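Local coordinates for Phosphoglucomutase/phosphomannomutase family protein (Burkholderia thailandensis, PDB 3UW2) that probably transfers a phosphate group between positions of a hexose sugar, as a metal-dependent member of the phosphohexose mutase family, at residues A[328-337]-A[345-353]. Residues are numbered along the deposited sequence; the frame is centred on the assembly and turned at random. Where two conformers were deposited one is given.
Sequences TGHSLVKAKL and AGEMSGHVF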
# COMPACT_ATOMS: atom_id res chain seq x y z
N THR A 328 -1.96 6.05 10.28
CA THR A 328 -2.30 5.61 8.92
C THR A 328 -1.51 6.43 7.92
O THR A 328 -1.28 7.65 8.14
CB THR A 328 -3.77 5.86 8.55
OG1 THR A 328 -4.63 5.45 9.63
CG2 THR A 328 -4.09 5.10 7.22
N GLY A 329 -1.10 5.75 6.86
CA GLY A 329 -0.30 6.32 5.78
C GLY A 329 0.81 5.34 5.55
O GLY A 329 1.59 5.07 6.49
N HIS A 330 0.93 4.83 4.32
CA HIS A 330 1.90 3.79 4.02
C HIS A 330 3.33 4.24 4.29
O HIS A 330 4.19 3.41 4.70
CB HIS A 330 1.71 3.26 2.58
CG HIS A 330 2.40 4.08 1.52
ND1 HIS A 330 3.67 3.86 1.17
CD2 HIS A 330 1.95 5.15 0.72
CE1 HIS A 330 4.04 4.74 0.20
NE2 HIS A 330 2.98 5.53 -0.07
N SER A 331 3.61 5.52 4.03
CA SER A 331 5.01 6.01 4.14
C SER A 331 5.33 6.23 5.61
O SER A 331 6.46 6.06 6.01
CB SER A 331 5.24 7.31 3.36
OG SER A 331 4.86 7.11 2.01
N LEU A 332 4.33 6.61 6.41
CA LEU A 332 4.51 6.75 7.86
C LEU A 332 4.76 5.41 8.53
O LEU A 332 5.62 5.32 9.41
CB LEU A 332 3.28 7.42 8.47
CG LEU A 332 2.88 8.75 7.79
CD1 LEU A 332 1.81 9.43 8.62
CD2 LEU A 332 4.03 9.71 7.67
N VAL A 333 4.06 4.35 8.09
CA VAL A 333 4.26 3.00 8.60
C VAL A 333 5.66 2.50 8.23
O VAL A 333 6.38 1.95 9.07
CB VAL A 333 3.18 2.02 8.06
CG1 VAL A 333 3.60 0.56 8.27
CG2 VAL A 333 1.83 2.32 8.72
N LYS A 334 6.07 2.75 6.99
CA LYS A 334 7.40 2.42 6.57
C LYS A 334 8.48 3.13 7.41
O LYS A 334 9.49 2.51 7.77
CB LYS A 334 7.56 2.79 5.12
CG LYS A 334 8.87 2.43 4.53
CD LYS A 334 8.90 0.99 4.07
CE LYS A 334 10.27 0.70 3.40
NZ LYS A 334 10.56 1.53 2.17
N ALA A 335 8.33 4.44 7.65
CA ALA A 335 9.30 5.16 8.47
C ALA A 335 9.36 4.51 9.85
O ALA A 335 10.42 4.41 10.45
CB ALA A 335 8.88 6.65 8.60
N LYS A 336 8.20 4.16 10.43
CA LYS A 336 8.16 3.58 11.77
C LYS A 336 8.83 2.18 11.80
O LYS A 336 9.61 1.84 12.70
CB LYS A 336 6.69 3.52 12.27
CG LYS A 336 6.50 3.17 13.79
CD LYS A 336 7.17 4.27 14.64
CE LYS A 336 6.81 4.22 16.11
NZ LYS A 336 7.54 5.36 16.80
N LEU A 337 8.59 1.38 10.78
CA LEU A 337 9.33 0.13 10.60
C LEU A 337 10.86 0.32 10.58
O LEU A 337 11.59 -0.47 11.20
CB LEU A 337 8.89 -0.50 9.24
CG LEU A 337 8.79 -1.95 8.90
CD1 LEU A 337 8.23 -2.85 10.00
CD2 LEU A 337 7.91 -2.04 7.63
N ALA A 345 4.66 -5.02 9.47
CA ALA A 345 3.58 -3.96 9.68
C ALA A 345 2.48 -4.20 8.67
O ALA A 345 2.73 -4.79 7.64
CB ALA A 345 4.12 -2.58 9.49
N GLY A 346 1.27 -3.70 8.93
CA GLY A 346 0.26 -3.76 7.89
C GLY A 346 -0.72 -2.62 8.19
O GLY A 346 -0.76 -2.15 9.34
N GLU A 347 -1.43 -2.14 7.17
CA GLU A 347 -2.46 -1.14 7.37
C GLU A 347 -3.76 -1.62 6.82
O GLU A 347 -3.80 -2.45 5.91
CB GLU A 347 -2.14 0.12 6.63
CG GLU A 347 -0.74 0.65 6.73
CD GLU A 347 -0.58 1.69 5.63
OE1 GLU A 347 -0.21 1.31 4.50
OE2 GLU A 347 -0.90 2.87 5.88
N MET A 348 -4.84 -1.06 7.35
CA MET A 348 -6.19 -1.44 6.94
C MET A 348 -6.35 -1.39 5.40
O MET A 348 -6.81 -2.38 4.78
CB MET A 348 -7.20 -0.55 7.67
CG MET A 348 -8.61 -1.09 7.67
SD MET A 348 -8.54 -2.84 8.13
CE MET A 348 -10.28 -3.20 7.92
N SER A 349 -5.89 -0.30 4.78
CA SER A 349 -5.84 -0.14 3.30
C SER A 349 -5.19 -1.28 2.49
O SER A 349 -5.32 -1.30 1.28
CB SER A 349 -5.09 1.11 2.94
OG SER A 349 -3.72 0.81 3.12
N GLY A 350 -4.51 -2.21 3.14
CA GLY A 350 -4.03 -3.41 2.47
C GLY A 350 -2.56 -3.41 2.01
O GLY A 350 -2.15 -4.21 1.13
N HIS A 351 -1.76 -2.48 2.54
CA HIS A 351 -0.32 -2.60 2.27
C HIS A 351 0.24 -3.39 3.40
O HIS A 351 -0.04 -3.08 4.57
CB HIS A 351 0.37 -1.23 2.25
CG HIS A 351 -0.11 -0.29 1.14
ND1 HIS A 351 0.61 -0.03 0.04
CD2 HIS A 351 -1.26 0.53 1.05
CE1 HIS A 351 -0.02 0.89 -0.74
NE2 HIS A 351 -1.17 1.22 -0.12
N VAL A 352 1.07 -4.39 3.11
CA VAL A 352 1.61 -5.25 4.15
C VAL A 352 3.13 -5.25 3.96
O VAL A 352 3.62 -5.46 2.82
CB VAL A 352 1.01 -6.69 4.07
CG1 VAL A 352 1.54 -7.58 5.20
CG2 VAL A 352 -0.51 -6.65 4.19
N PHE A 353 3.86 -5.00 5.05
CA PHE A 353 5.29 -4.78 4.91
C PHE A 353 6.02 -5.89 5.67
O PHE A 353 6.03 -5.89 6.92
CB PHE A 353 5.68 -3.42 5.52
CG PHE A 353 4.91 -2.23 5.02
CD1 PHE A 353 3.57 -2.02 5.39
CD2 PHE A 353 5.55 -1.24 4.25
CE1 PHE A 353 2.89 -0.84 4.98
CE2 PHE A 353 4.87 -0.08 3.84
CZ PHE A 353 3.54 0.11 4.21
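Val333 and Phe353 meet at the apolar heart of this contact, where helix 330-340 lies against the hairpin of strands 344-346 and 352-354 in domain III of a phosphohexose mutase. CG1 of Val333, anti to its own backbone N (chi1 164°), sits over one face of the Phe353 ring, 4.0 Å from its centroid. The same methyl presses on Ala345, CG1 to CB 3.4 Å, tighter than an ordinary van der Waals contact. One helical turn further on, Leu337 extends the apolar patch, its CD2 lying 3.4 Å from Phe353 CB, while Ile303 of the neighbouring strand 301-305 backs both Leu337 and Ala345. Farther round the Phe353 ring, the aliphatic CD of Lys334 lies obliquely by the ring.

Toward the start of the helix the packing turns polar. Glu347, extended beyond CG, runs past Val333 in the opposite sense, Val333 CG2 lying 3.7 Å from Glu347 CG, and brings its carboxylate to the N-terminal end of the helix. There Gly329 N, at the N-cap position, donates to Glu347 OE2 over 3.0 Å, meeting the oxygen nearly along its C-O axis with an N-H...O angle of 146°.

The partly exposed side is looser. In the conformer described, one of two modelled for His330, its CB stands over the centre of the His351 ring at 4.2 Å. His351 ND1 is hydrogen-bonded to Asp362, and the His351 side chain touches Asp268, a zinc ligand. The helix N-terminus may favour the negative charge of Glu347, while neighbouring Asp305 could pull its ionisation the other way; the chemistry thus implies a buried carboxylate held at the helix start, with His351 next to the metal site.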